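Local structure of aromatic-amino-acid transaminase TyrB (Burkholderia cenocepacia K56-2Valvano, 4WD2) at residues K71-M76 and Y291-T296; F256-E261 and K300-V305; L214-D219 and V244-A249; G118-K123 and E146-T151; R102-Q107 and R278-L283. The protein probably catalyses the reversible, pyridoxal-phosphate-dependent transfer of amino groups between aromatic amino acids and 2-oxo acids, as a class I aminotransferase working as a dimer. All coordinates share one frame; numbering follows the deposited sequence.

Along the chain, 71-76 comes first, then 102-107, both segments of interaction 4, both of interaction 3, 256-261, 278-283, 291-296 and 300-305, so interaction 1 spans interactions 3, 4 and 5. Interactions 3 and 5 share the large mixed sheet, their centres about 13 Å apart. Helix 110-125 lies next to both: F121 of interaction 4 packs on L283, and L122 on F217 and L247, with interactions 3 and 4 centred about 14 Å apart. Interactions 1 and 2, about 16 Å apart between centres, meet where Q295 approaches E261, and Q295 O probably bonds Q107 NE2 of interaction 5. All five reach the second subunit, running from sheet core to dimer interface and cofactor sites.

Interaction 1: residues K71-M76 and Y291-T296; sequences KPYLPM and YSNPQT
Y291 opens the 291-296 loop with its hydroxyl bonded to a water, OH to oxygen 2.4 Å, which donates in turn to M76 O. Next, M76 CG packs against S292 O at 3.3 Å, and the serine OG bonds S112 OG of the second subunit. N293 carries the middle of the contact. Its CB lies 3.4 Å from L74 O; with CG between the backbone N and the carbonyl carbon (chi1 43°), the amide is carried to the edge of Y73, which it crosses obliquely. N293 OD1 meets that edge near the ring plane, 3.3 Å from Y73 CD1, with amide and ring planes 68° apart. Y73 OH continues to the lysine-bound cofactor of the second subunit, placing this loop pair at the composite active site of the class I aminotransferase dimer. One water accepts from L74 N and donates to N293 OD1 (2.6 Å) and P294 O, tying the two backbones where no direct hydrogen bond crosses. The P294 ring presents CD to two carbonyls, P75 O and M76 O. Q295 adds its carbonyl O, 3.6 Å from CD1 of L74. T296 closes the segment: OG1 lies 3.6 Å from L74 CG, bonds G260 O of the second subunit and takes a hydrogen bond from a water shared with P72 O, while CG2 meets the lysine tip, 3.8 Å from K71 NZ.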
# COMPACT_ATOMS: atom_id res chain seq x y z
N LYS A 71 -7.71 12.88 10.10
CA LYS A 71 -6.78 12.19 9.22
C LYS A 71 -7.26 12.25 7.77
O LYS A 71 -7.82 11.28 7.26
CB LYS A 71 -6.59 10.74 9.67
CG LYS A 71 -5.93 10.60 11.04
CD LYS A 71 -4.47 11.05 10.99
CE LYS A 71 -3.93 11.41 12.38
NZ LYS A 71 -2.48 11.79 12.34
N PRO A 72 -7.05 13.40 7.10
CA PRO A 72 -7.41 13.52 5.69
C PRO A 72 -6.46 12.75 4.78
O PRO A 72 -5.39 12.33 5.22
CB PRO A 72 -7.31 15.03 5.43
CG PRO A 72 -6.25 15.47 6.38
CD PRO A 72 -6.47 14.65 7.63
N TYR A 73 -6.87 12.57 3.52
CA TYR A 73 -6.00 11.95 2.53
C TYR A 73 -4.72 12.75 2.39
O TYR A 73 -4.75 13.99 2.33
CB TYR A 73 -6.69 11.86 1.16
CG TYR A 73 -7.86 10.90 1.07
CD1 TYR A 73 -7.66 9.53 1.12
CD2 TYR A 73 -9.15 11.37 0.88
CE1 TYR A 73 -8.72 8.65 1.02
CE2 TYR A 73 -10.22 10.50 0.77
CZ TYR A 73 -9.99 9.14 0.84
OH TYR A 73 -11.04 8.26 0.74
N LEU A 74 -3.60 12.05 2.35
CA LEU A 74 -2.32 12.64 1.98
C LEU A 74 -2.28 12.79 0.46
O LEU A 74 -3.09 12.17 -0.23
CB LEU A 74 -1.16 11.76 2.46
CG LEU A 74 -0.94 11.54 3.97
CD1 LEU A 74 0.30 10.70 4.21
CD2 LEU A 74 -0.83 12.87 4.70
N PRO A 75 -1.34 13.60 -0.06
CA PRO A 75 -1.07 13.62 -1.50
C PRO A 75 -0.66 12.25 -2.01
O PRO A 75 -0.17 11.44 -1.22
CB PRO A 75 0.08 14.62 -1.64
CG PRO A 75 -0.01 15.48 -0.43
CD PRO A 75 -0.52 14.60 0.66
N MET A 76 -0.83 11.98 -3.30
CA MET A 76 -0.38 10.71 -3.89
C MET A 76 1.07 10.40 -3.55
O MET A 76 1.42 9.26 -3.28
CB MET A 76 -0.57 10.73 -5.41
CG MET A 76 -2.03 10.67 -5.85
SD MET A 76 -2.25 10.77 -7.65
CE MET A 76 -1.81 12.48 -7.93
N TYR A 291 -2.83 2.24 -4.86
CA TYR A 291 -3.48 2.43 -3.56
C TYR A 291 -3.93 3.87 -3.29
O TYR A 291 -4.26 4.21 -2.15
CB TYR A 291 -2.54 1.96 -2.44
CG TYR A 291 -1.18 2.60 -2.52
CD1 TYR A 291 -0.17 2.03 -3.28
CD2 TYR A 291 -0.91 3.77 -1.83
CE1 TYR A 291 1.08 2.62 -3.36
CE2 TYR A 291 0.33 4.37 -1.90
CZ TYR A 291 1.32 3.79 -2.67
OH TYR A 291 2.56 4.37 -2.74
N SER A 292 -3.93 4.70 -4.33
CA SER A 292 -4.42 6.10 -4.32
C SER A 292 -3.51 7.08 -3.59
O SER A 292 -3.19 8.14 -4.12
CB SER A 292 -5.82 6.21 -3.71
OG SER A 292 -6.82 5.80 -4.61
N ASN A 293 -3.13 6.74 -2.36
CA ASN A 293 -2.26 7.59 -1.54
C ASN A 293 -1.82 6.82 -0.30
O ASN A 293 -2.52 5.90 0.13
CB ASN A 293 -2.97 8.90 -1.16
CG ASN A 293 -4.41 8.69 -0.75
OD1 ASN A 293 -4.70 8.27 0.38
ND2 ASN A 293 -5.34 9.00 -1.66
N PRO A 294 -0.64 7.17 0.27
CA PRO A 294 -0.06 6.36 1.35
C PRO A 294 -0.58 6.74 2.73
O PRO A 294 -1.31 7.72 2.85
CB PRO A 294 1.43 6.67 1.23
CG PRO A 294 1.44 8.10 0.80
CD PRO A 294 0.25 8.28 -0.12
N GLN A 295 -0.19 5.99 3.76
CA GLN A 295 -0.74 6.16 5.10
C GLN A 295 0.04 7.17 5.94
O GLN A 295 1.18 7.53 5.62
CB GLN A 295 -0.81 4.81 5.84
CG GLN A 295 0.49 4.34 6.49
CD GLN A 295 1.50 3.77 5.49
OE1 GLN A 295 1.48 4.09 4.31
NE2 GLN A 295 2.38 2.92 5.98
N THR A 296 -0.59 7.60 7.02
CA THR A 296 -0.14 8.78 7.75
C THR A 296 0.72 8.44 8.96
O THR A 296 1.74 9.08 9.20
CB THR A 296 -1.36 9.61 8.21
OG1 THR A 296 -2.07 10.09 7.06
CG2 THR A 296 -0.93 10.78 9.07
O HOH W 1 -3.91 12.37 7.38
O HOH W 2 -3.85 9.26 2.62
O HOH W 3 2.62 6.74 -2.20

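Interaction 2: residues F256-E261 and K300-V305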
# COMPACT_ATOMS: atom_id res chain seq x y z
N PHE A 256 14.45 1.62 11.31
CA PHE A 256 13.56 2.25 12.28
C PHE A 256 12.88 1.18 13.13
O PHE A 256 12.17 1.51 14.09
CB PHE A 256 12.50 3.12 11.58
CG PHE A 256 12.90 4.56 11.44
CD1 PHE A 256 13.75 4.96 10.41
CD2 PHE A 256 12.42 5.52 12.31
CE1 PHE A 256 14.11 6.29 10.27
CE2 PHE A 256 12.77 6.85 12.17
CZ PHE A 256 13.63 7.23 11.15
N SER A 257 13.10 -0.08 12.77
CA SER A 257 12.42 -1.20 13.42
C SER A 257 10.90 -1.04 13.27
O SER A 257 10.14 -1.36 14.17
CB SER A 257 12.82 -1.30 14.90
OG SER A 257 12.54 -2.58 15.43
N LEU A 258 10.49 -0.53 12.12
CA LEU A 258 9.08 -0.26 11.85
C LEU A 258 8.54 -1.15 10.73
O LEU A 258 7.75 -0.69 9.91
CB LEU A 258 8.88 1.22 11.49
CG LEU A 258 8.91 2.19 12.67
CD1 LEU A 258 8.85 3.65 12.20
CD2 LEU A 258 7.76 1.89 13.64
N TYR A 259 8.97 -2.41 10.70
CA TYR A 259 8.56 -3.37 9.68
C TYR A 259 7.07 -3.30 9.38
O TYR A 259 6.67 -3.16 8.23
CB TYR A 259 8.91 -4.80 10.11
CG TYR A 259 10.32 -4.95 10.64
CD1 TYR A 259 11.37 -5.31 9.79
CD2 TYR A 259 10.60 -4.75 11.98
CE1 TYR A 259 12.66 -5.44 10.28
CE2 TYR A 259 11.88 -4.87 12.47
CZ TYR A 259 12.90 -5.22 11.62
OH TYR A 259 14.18 -5.35 12.11
N GLY A 260 6.26 -3.36 10.43
CA GLY A 260 4.82 -3.49 10.29
C GLY A 260 4.05 -2.20 10.03
O GLY A 260 2.82 -2.23 9.91
N GLU A 261 4.74 -1.08 9.96
CA GLU A 261 4.07 0.18 9.64
C GLU A 261 4.36 0.62 8.21
O GLU A 261 3.93 1.70 7.79
CB GLU A 261 4.45 1.28 10.64
CG GLU A 261 4.05 1.01 12.11
CD GLU A 261 2.54 0.83 12.35
OE1 GLU A 261 1.72 1.02 11.42
OE2 GLU A 261 2.18 0.49 13.49
N LYS A 300 4.47 10.07 9.75
CA LYS A 300 4.55 11.11 10.78
C LYS A 300 5.64 10.79 11.79
O LYS A 300 6.38 11.68 12.20
CB LYS A 300 3.21 11.27 11.51
CG LYS A 300 2.14 12.02 10.72
CD LYS A 300 2.47 13.50 10.52
CE LYS A 300 1.22 14.30 10.18
NZ LYS A 300 1.53 15.68 9.70
N VAL A 301 5.73 9.52 12.19
CA VAL A 301 6.75 9.09 13.14
C VAL A 301 8.14 9.28 12.56
O VAL A 301 9.02 9.88 13.19
CB VAL A 301 6.58 7.59 13.54
CG1 VAL A 301 7.79 7.12 14.34
CG2 VAL A 301 5.31 7.39 14.34
N VAL A 302 8.35 8.78 11.34
CA VAL A 302 9.64 8.91 10.68
C VAL A 302 10.01 10.37 10.45
O VAL A 302 11.13 10.78 10.73
CB VAL A 302 9.65 8.14 9.33
CG1 VAL A 302 10.87 8.53 8.51
CG2 VAL A 302 9.61 6.64 9.58
N ALA A 303 9.06 11.17 9.95
CA ALA A 303 9.32 12.59 9.72
C ALA A 303 9.65 13.33 11.02
O ALA A 303 10.50 14.21 11.04
CB ALA A 303 8.13 13.23 9.02
N ALA A 304 8.97 12.95 12.10
CA ALA A 304 9.23 13.57 13.40
C ALA A 304 10.62 13.22 13.91
O ALA A 304 11.31 14.05 14.49
CB ALA A 304 8.16 13.16 14.41
N VAL A 305 11.05 11.97 13.70
CA VAL A 305 12.36 11.55 14.16
C VAL A 305 13.47 12.22 13.35
O VAL A 305 14.39 12.80 13.91
CB VAL A 305 12.52 10.02 14.09
CG1 VAL A 305 13.97 9.63 14.29
CG2 VAL A 305 11.64 9.34 15.14
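Two kinds of apolar contact join the loop 256-261 to one side of helix 297-307, fixing onto it the loop that follows the Schiff-base lysine, position 254, of this fold type I aminotransferase. The first is a CH-pi contact. V302 has CG2 anti to its carbonyl carbon, and this methyl sits over one face of the F256 ring, almost above the centre, 4.1 Å from the ring centroid and 12° off the normal. The valine crosses the phenylalanine obliquely, and its other branch, CG1, comes to 4.0 Å from F256 CZ at the ring tip.

The rest is plain apolar packing. V305, one turn further along the helix, meets F256 tip to tip: CB lies in the plane of the ring at its edge, and V305 CG1 is 3.7 Å from F256 CE2. L258 reaches toward the helix with CG anti to its carbonyl carbon (chi1 -77°) and slides past V302 in the opposite direction. Its CD1 comes to 4.0 Å from V302 CG2, so that one methyl serves both the leucine and the aromatic face. The same CD1 reaches V301 CG1 at 4.2 Å, bridging two neighbouring helix residues.

W315 stacks on F256, F252 meets it edge-to-face, and V57 and A60 of helix 55-65 pack on F256 and V305 respectively. No hydrogen bond crosses between the two segments. The attachment is therefore one of shape and dispersion: V302 CG2 covers a face of the ring, V305 CB meets its edge, and the loop makes its polar bonds with other partners, such as P52 O at S257 OG.

Interaction 3: residues L214-D219 and V244-A249; sequences LLPFVD and VPTLVA
Three backbone hydrogen bonds pair the strands in parallel, with F217 beside L247, V218 beside V248 and D219 beside A249. L247 N donates to P216 O at 3.0 Å, V218 N to L247 O at 2.8 Å, and A249 N to V218 O at 2.8 Å. The first and last approach nearly along the C=O axis, and the second lies in the carbonyl plane. CA-H...O contacts supplement them, among them F217 CA to L247 O.

These are neighbouring strands of the mixed sheet in the large domain of the fold type I aminotransferases. Helix 234-241 lies between them in sequence and packs on V218, T246 and V248, making the connection a beta-alpha-beta crossover. Helix 110-125 packs on the other face, against F217, D219, L247 and A249.

On that face the F217 side chain, CG anti to the backbone N (chi1 -155°), crosses L247 obliquely. L247 CB lies over the ring, offset toward its rim and 3.8 Å from the centroid, a CH-pi contact, while CE2 touches A249 CB. Among the remaining apolar contacts, V218 CG2 meets T246 CG2 on the opposite face, and P216 CG meets V244 CG1 at 4.0 Å, near the strand starts. The P216 ring also packs on a buried carbonyl, CD to P245 O 3.1 Å; this oxygen finds no polar partner in the model.

T246 OG1 bonds back to V244 O from above the carbonyl plane. A water donates to D219 OD1 at 2.8 Å and weakly to A249 O. D219 OD2 bonds H141 NE2 and comes close to N1 of the cofactor pyridine; in this family the equivalent aspartate is thought to favour a protonated pyridine nitrogen.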
# COMPACT_ATOMS: atom_id res chain seq x y z
N LEU A 214 22.65 2.28 -19.09
CA LEU A 214 21.78 1.37 -18.37
C LEU A 214 20.92 2.12 -17.35
O LEU A 214 21.16 3.30 -17.08
CB LEU A 214 22.61 0.30 -17.66
CG LEU A 214 23.57 -0.47 -18.55
CD1 LEU A 214 24.12 -1.68 -17.80
CD2 LEU A 214 22.88 -0.89 -19.85
N LEU A 215 19.93 1.41 -16.81
CA LEU A 215 19.04 1.95 -15.80
C LEU A 215 19.21 1.27 -14.46
O LEU A 215 18.55 0.27 -14.18
CB LEU A 215 17.58 1.81 -16.24
CG LEU A 215 17.01 2.96 -17.05
CD1 LEU A 215 15.64 2.58 -17.59
CD2 LEU A 215 16.93 4.20 -16.17
N PRO A 216 20.09 1.82 -13.61
CA PRO A 216 20.31 1.25 -12.28
C PRO A 216 19.14 1.50 -11.34
O PRO A 216 18.65 2.63 -11.19
CB PRO A 216 21.57 1.98 -11.79
CG PRO A 216 21.55 3.28 -12.51
CD PRO A 216 20.97 2.98 -13.87
N PHE A 217 18.68 0.41 -10.73
CA PHE A 217 17.66 0.46 -9.69
C PHE A 217 18.34 0.00 -8.40
O PHE A 217 18.54 -1.19 -8.18
CB PHE A 217 16.47 -0.44 -10.06
CG PHE A 217 15.17 -0.04 -9.40
CD1 PHE A 217 13.97 -0.30 -10.02
CD2 PHE A 217 15.15 0.59 -8.17
CE1 PHE A 217 12.78 0.05 -9.44
CE2 PHE A 217 13.96 0.95 -7.58
CZ PHE A 217 12.77 0.68 -8.21
N VAL A 218 18.72 0.96 -7.56
CA VAL A 218 19.42 0.64 -6.33
C VAL A 218 18.42 0.38 -5.21
O VAL A 218 17.50 1.17 -4.98
CB VAL A 218 20.37 1.76 -5.91
CG1 VAL A 218 21.12 1.35 -4.64
CG2 VAL A 218 21.35 2.07 -7.03
N ASP A 219 18.61 -0.76 -4.55
CA ASP A 219 17.78 -1.20 -3.43
C ASP A 219 18.59 -1.02 -2.15
O ASP A 219 19.55 -1.77 -1.91
CB ASP A 219 17.35 -2.67 -3.63
CG ASP A 219 16.30 -3.14 -2.63
OD1 ASP A 219 16.09 -2.48 -1.59
OD2 ASP A 219 15.68 -4.20 -2.88
N VAL A 244 23.92 10.07 -13.32
CA VAL A 244 23.38 8.84 -13.91
C VAL A 244 21.90 8.68 -13.55
O VAL A 244 21.53 8.82 -12.38
CB VAL A 244 24.19 7.61 -13.44
CG1 VAL A 244 23.60 6.32 -14.01
CG2 VAL A 244 25.65 7.75 -13.85
N PRO A 245 21.05 8.41 -14.55
CA PRO A 245 19.63 8.11 -14.31
C PRO A 245 19.48 6.93 -13.36
O PRO A 245 19.80 5.81 -13.73
CB PRO A 245 19.09 7.75 -15.70
CG PRO A 245 20.33 7.39 -16.51
CD PRO A 245 21.38 8.33 -15.99
N THR A 246 19.00 7.18 -12.15
CA THR A 246 18.99 6.15 -11.12
C THR A 246 17.68 6.13 -10.35
O THR A 246 17.15 7.17 -9.97
CB THR A 246 20.15 6.37 -10.12
OG1 THR A 246 21.40 6.41 -10.83
CG2 THR A 246 20.20 5.28 -9.06
N LEU A 247 17.14 4.94 -10.12
CA LEU A 247 16.02 4.82 -9.20
C LEU A 247 16.58 4.27 -7.90
O LEU A 247 17.47 3.41 -7.92
CB LEU A 247 14.90 3.92 -9.74
CG LEU A 247 14.19 4.34 -11.04
CD1 LEU A 247 14.97 3.90 -12.27
CD2 LEU A 247 12.78 3.81 -11.10
N VAL A 248 16.09 4.79 -6.78
CA VAL A 248 16.52 4.34 -5.47
C VAL A 248 15.35 3.98 -4.57
O VAL A 248 14.54 4.83 -4.22
CB VAL A 248 17.36 5.39 -4.73
CG1 VAL A 248 17.84 4.82 -3.39
CG2 VAL A 248 18.53 5.85 -5.59
N ALA A 249 15.27 2.71 -4.19
CA ALA A 249 14.28 2.28 -3.22
C ALA A 249 14.92 2.12 -1.84
O ALA A 249 15.83 1.32 -1.66
CB ALA A 249 13.63 0.97 -3.66
O HOH W 4 14.55 -0.98 0.25

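Interaction 4: residues G118-K123 and E146-T151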
# COMPACT_ATOMS: atom_id res chain seq x y z
N GLY A 118 8.20 1.92 -8.71
CA GLY A 118 9.26 2.06 -9.68
C GLY A 118 9.11 1.11 -10.86
O GLY A 118 9.23 1.53 -12.02
N ALA A 119 8.85 -0.16 -10.58
CA ALA A 119 8.63 -1.16 -11.63
C ALA A 119 7.46 -0.81 -12.55
O ALA A 119 7.56 -0.97 -13.78
CB ALA A 119 8.41 -2.56 -11.01
N ASP A 120 6.35 -0.36 -11.97
CA ASP A 120 5.17 -0.02 -12.76
C ASP A 120 5.42 1.20 -13.67
O ASP A 120 4.98 1.23 -14.82
CB ASP A 120 3.96 0.24 -11.84
CG ASP A 120 3.33 -1.06 -11.30
OD1 ASP A 120 3.70 -2.16 -11.76
OD2 ASP A 120 2.45 -0.97 -10.43
N PHE A 121 6.11 2.20 -13.14
CA PHE A 121 6.55 3.36 -13.93
C PHE A 121 7.48 2.93 -15.06
O PHE A 121 7.31 3.34 -16.21
CB PHE A 121 7.24 4.39 -13.02
CG PHE A 121 8.07 5.43 -13.75
CD1 PHE A 121 7.46 6.48 -14.43
CD2 PHE A 121 9.45 5.36 -13.73
CE1 PHE A 121 8.22 7.43 -15.10
CE2 PHE A 121 10.22 6.31 -14.40
CZ PHE A 121 9.60 7.35 -15.08
N LEU A 122 8.47 2.10 -14.74
CA LEU A 122 9.44 1.64 -15.74
C LEU A 122 8.81 0.79 -16.84
O LEU A 122 9.17 0.92 -18.00
CB LEU A 122 10.56 0.86 -15.07
CG LEU A 122 11.58 1.64 -14.23
CD1 LEU A 122 12.53 0.68 -13.54
CD2 LEU A 122 12.35 2.64 -15.09
N LYS A 123 7.87 -0.07 -16.48
CA LYS A 123 7.19 -0.93 -17.47
C LYS A 123 6.42 -0.09 -18.48
O LYS A 123 6.36 -0.41 -19.66
CB LYS A 123 6.25 -1.92 -16.78
CG LYS A 123 5.50 -2.84 -17.74
CD LYS A 123 6.48 -3.68 -18.56
CE LYS A 123 5.75 -4.51 -19.61
NZ LYS A 123 6.69 -5.42 -20.32
N GLU A 146 8.72 -9.60 -12.27
CA GLU A 146 8.03 -10.46 -13.23
C GLU A 146 6.51 -10.20 -13.22
O GLU A 146 5.88 -10.15 -14.27
CB GLU A 146 8.33 -11.93 -12.94
CG GLU A 146 9.72 -12.39 -13.37
CD GLU A 146 9.89 -13.90 -13.29
OE1 GLU A 146 9.00 -14.57 -12.73
OE2 GLU A 146 10.92 -14.41 -13.78
N ARG A 147 5.92 -10.02 -12.04
CA ARG A 147 4.49 -9.73 -11.96
C ARG A 147 4.17 -8.33 -12.49
O ARG A 147 3.04 -8.05 -12.89
CB ARG A 147 3.99 -9.90 -10.53
CG ARG A 147 3.92 -11.36 -10.06
CD ARG A 147 2.85 -12.13 -10.83
NE ARG A 147 2.76 -13.53 -10.42
CZ ARG A 147 1.95 -14.00 -9.48
NH1 ARG A 147 1.95 -15.29 -9.19
NH2 ARG A 147 1.14 -13.18 -8.83
N ALA A 148 5.18 -7.46 -12.51
CA ALA A 148 5.04 -6.11 -13.08
C ALA A 148 5.20 -6.12 -14.61
O ALA A 148 5.03 -5.08 -15.26
CB ALA A 148 6.05 -5.17 -12.45
N GLY A 149 5.54 -7.27 -15.17
CA GLY A 149 5.59 -7.44 -16.61
C GLY A 149 6.97 -7.54 -17.23
O GLY A 149 7.10 -7.48 -18.46
N PHE A 150 8.00 -7.69 -16.41
CA PHE A 150 9.37 -7.76 -16.92
C PHE A 150 9.92 -9.17 -17.02
O PHE A 150 9.69 -10.00 -16.13
CB PHE A 150 10.33 -6.94 -16.05
CG PHE A 150 10.19 -5.46 -16.22
CD1 PHE A 150 10.73 -4.82 -17.33
CD2 PHE A 150 9.54 -4.69 -15.27
CE1 PHE A 150 10.60 -3.46 -17.50
CE2 PHE A 150 9.41 -3.32 -15.43
CZ PHE A 150 9.95 -2.71 -16.54
N THR A 151 10.65 -9.44 -18.10
CA THR A 151 11.53 -10.59 -18.16
C THR A 151 12.71 -10.34 -17.23
O THR A 151 13.37 -9.29 -17.30
CB THR A 151 12.05 -10.85 -19.58
OG1 THR A 151 10.94 -11.05 -20.47
CG2 THR A 151 12.94 -12.08 -19.62
O HOH W 5 3.60 -2.99 -14.19
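K123 sends CG anti to its backbone N (chi1 180°), bends once at chi2 (60°) and then runs extended, while F150, with CG anti to the carbonyl carbon, lays one ring face against that chain. The lysine CD stands over this face, offset toward the rim and 4.2 Å from the ring centroid, a CH-pi contact. The chain climbs away from the ring, and K123 NZ donates to G149 O at 2.8 Å, approaching from above the carbonyl plane; NZ also bonds P127 O. The ring edge faces helix 110-125: F150 CE2 is 3.4 Å from A119 O, and F150 CZ lies 3.9 Å from L122 CB.

G149 closes helix 141-147 in a Schellman motif. Its positive phi (107°) would press any CB against the preceding carbonyl O, and a CB would also crowd K123 CE. Just before it, A148 points its methyl at helix 110-125, CB to A119 CB 3.8 Å. A water donates to both D120 OD1 and A148 O, the latter at 2.7 Å, and D120 OD1 also forms a salt bridge with K116. The lysine thus plays two parts: its methylenes cover an aromatic face, and its charge meets P127 O beyond helix 110-125 and G149 O at the C-terminal end of helix 141-147, where it may complement the helix dipole.

Interaction 5: residues R102-Q107 and R278-L283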
# COMPACT_ATOMS: atom_id res chain seq x y z
N ARG A 102 16.94 17.77 -9.18
CA ARG A 102 16.99 16.66 -10.14
C ARG A 102 16.46 15.35 -9.58
O ARG A 102 16.51 14.32 -10.26
CB ARG A 102 18.42 16.44 -10.61
CG ARG A 102 18.96 17.53 -11.51
CD ARG A 102 20.29 17.10 -12.13
NE ARG A 102 21.40 17.14 -11.17
CZ ARG A 102 22.28 18.14 -11.09
NH1 ARG A 102 22.17 19.18 -11.90
NH2 ARG A 102 23.26 18.09 -10.19
N ILE A 103 15.96 15.36 -8.35
CA ILE A 103 15.49 14.13 -7.70
C ILE A 103 14.00 14.15 -7.40
O ILE A 103 13.53 14.99 -6.64
CB ILE A 103 16.23 13.87 -6.37
CG1 ILE A 103 17.74 13.90 -6.55
CG2 ILE A 103 15.81 12.53 -5.78
CD1 ILE A 103 18.48 13.80 -5.24
N ALA A 104 13.25 13.23 -7.99
CA ALA A 104 11.85 13.05 -7.62
C ALA A 104 11.74 12.03 -6.49
O ALA A 104 12.12 10.88 -6.67
CB ALA A 104 11.02 12.60 -8.84
N THR A 105 11.23 12.46 -5.34
CA THR A 105 11.06 11.57 -4.18
C THR A 105 9.61 11.50 -3.70
O THR A 105 8.94 12.53 -3.56
CB THR A 105 11.95 12.02 -3.00
OG1 THR A 105 13.33 11.95 -3.38
CG2 THR A 105 11.72 11.12 -1.78
N LEU A 106 9.13 10.28 -3.45
CA LEU A 106 7.83 10.09 -2.83
C LEU A 106 7.86 9.03 -1.73
O LEU A 106 8.73 8.16 -1.69
CB LEU A 106 6.78 9.70 -3.88
CG LEU A 106 6.88 8.30 -4.50
CD1 LEU A 106 5.49 7.78 -4.85
CD2 LEU A 106 7.77 8.33 -5.73
N GLN A 107 6.88 9.13 -0.84
CA GLN A 107 6.66 8.18 0.24
C GLN A 107 6.07 6.88 -0.31
O GLN A 107 5.19 6.91 -1.17
CB GLN A 107 5.73 8.78 1.29
CG GLN A 107 5.28 7.85 2.39
CD GLN A 107 4.14 8.45 3.19
OE1 GLN A 107 3.97 9.66 3.23
NE2 GLN A 107 3.35 7.59 3.84
N ARG A 278 8.29 15.86 -14.18
CA ARG A 278 7.46 15.02 -15.04
C ARG A 278 7.46 13.59 -14.51
O ARG A 278 6.42 12.93 -14.46
CB ARG A 278 7.93 15.04 -16.50
CG ARG A 278 7.89 16.41 -17.15
CD ARG A 278 8.10 16.33 -18.66
NE ARG A 278 9.22 15.47 -19.04
CZ ARG A 278 10.47 15.89 -19.20
NH1 ARG A 278 10.78 17.17 -19.03
NH2 ARG A 278 11.42 15.03 -19.54
N VAL A 279 8.64 13.13 -14.10
CA VAL A 279 8.76 11.79 -13.54
C VAL A 279 7.94 11.68 -12.25
O VAL A 279 7.22 10.70 -12.06
CB VAL A 279 10.23 11.41 -13.28
CG1 VAL A 279 10.33 10.22 -12.35
CG2 VAL A 279 10.93 11.13 -14.60
N LEU A 280 8.02 12.68 -11.37
CA LEU A 280 7.29 12.62 -10.11
C LEU A 280 5.79 12.48 -10.36
O LEU A 280 5.10 11.73 -9.66
CB LEU A 280 7.56 13.86 -9.24
CG LEU A 280 6.94 13.83 -7.84
CD1 LEU A 280 7.52 12.70 -7.00
CD2 LEU A 280 7.10 15.16 -7.11
N GLY A 281 5.29 13.19 -11.36
CA GLY A 281 3.88 13.11 -11.72
C GLY A 281 3.48 11.72 -12.19
O GLY A 281 2.37 11.26 -11.90
N GLN A 282 4.36 11.04 -12.92
CA GLN A 282 4.03 9.72 -13.42
C GLN A 282 4.22 8.66 -12.33
O GLN A 282 3.58 7.61 -12.37
CB GLN A 282 4.87 9.37 -14.66
CG GLN A 282 4.58 10.28 -15.86
CD GLN A 282 3.12 10.27 -16.29
OE1 GLN A 282 2.38 9.31 -16.03
NE2 GLN A 282 2.69 11.34 -16.95
N LEU A 283 5.09 8.94 -11.37
CA LEU A 283 5.19 8.06 -10.21
C LEU A 283 3.91 8.18 -9.37
O LEU A 283 3.39 7.18 -8.87
CB LEU A 283 6.44 8.40 -9.38
CG LEU A 283 7.80 8.13 -10.04
CD1 LEU A 283 8.92 8.73 -9.20
CD2 LEU A 283 8.04 6.64 -10.26
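A104 and L106, two residues apart on strand 103-108, both point toward helix 273-288, a helix-on-sheet packing at the outermost strand, within this chain, of the mixed sheet in the aminotransferase large domain. The two axes run nearly alongside, 24° apart and 7.9 Å at closest approach. A104, with only a methyl, sits where the backbones come nearest, A104 CA to L280 CA 5.2 Å, and its CB lies 3.7 Å from L280 CB. V279 adds CG1 to the same methyl.

L280 sets out neither toward nor away from the strand, but with CG anti to the backbone N (chi1 -174°) its end comes nearer, CD1 reaching T105 O at 3.7 Å. T105 itself turns its side chain away from the helix, and its hydroxyl bonds S267 and Q87. L106 holds CG in the crowded position between backbone N and carbonyl carbon (chi1 71°), and crosses L283 obliquely. L283 also packs on L266 and V268 of the adjoining strand 264-269, so the helix covers two strands. L106 CD2 touches L283 at two points, CD1 at 3.7 Å and CB at 3.9 Å.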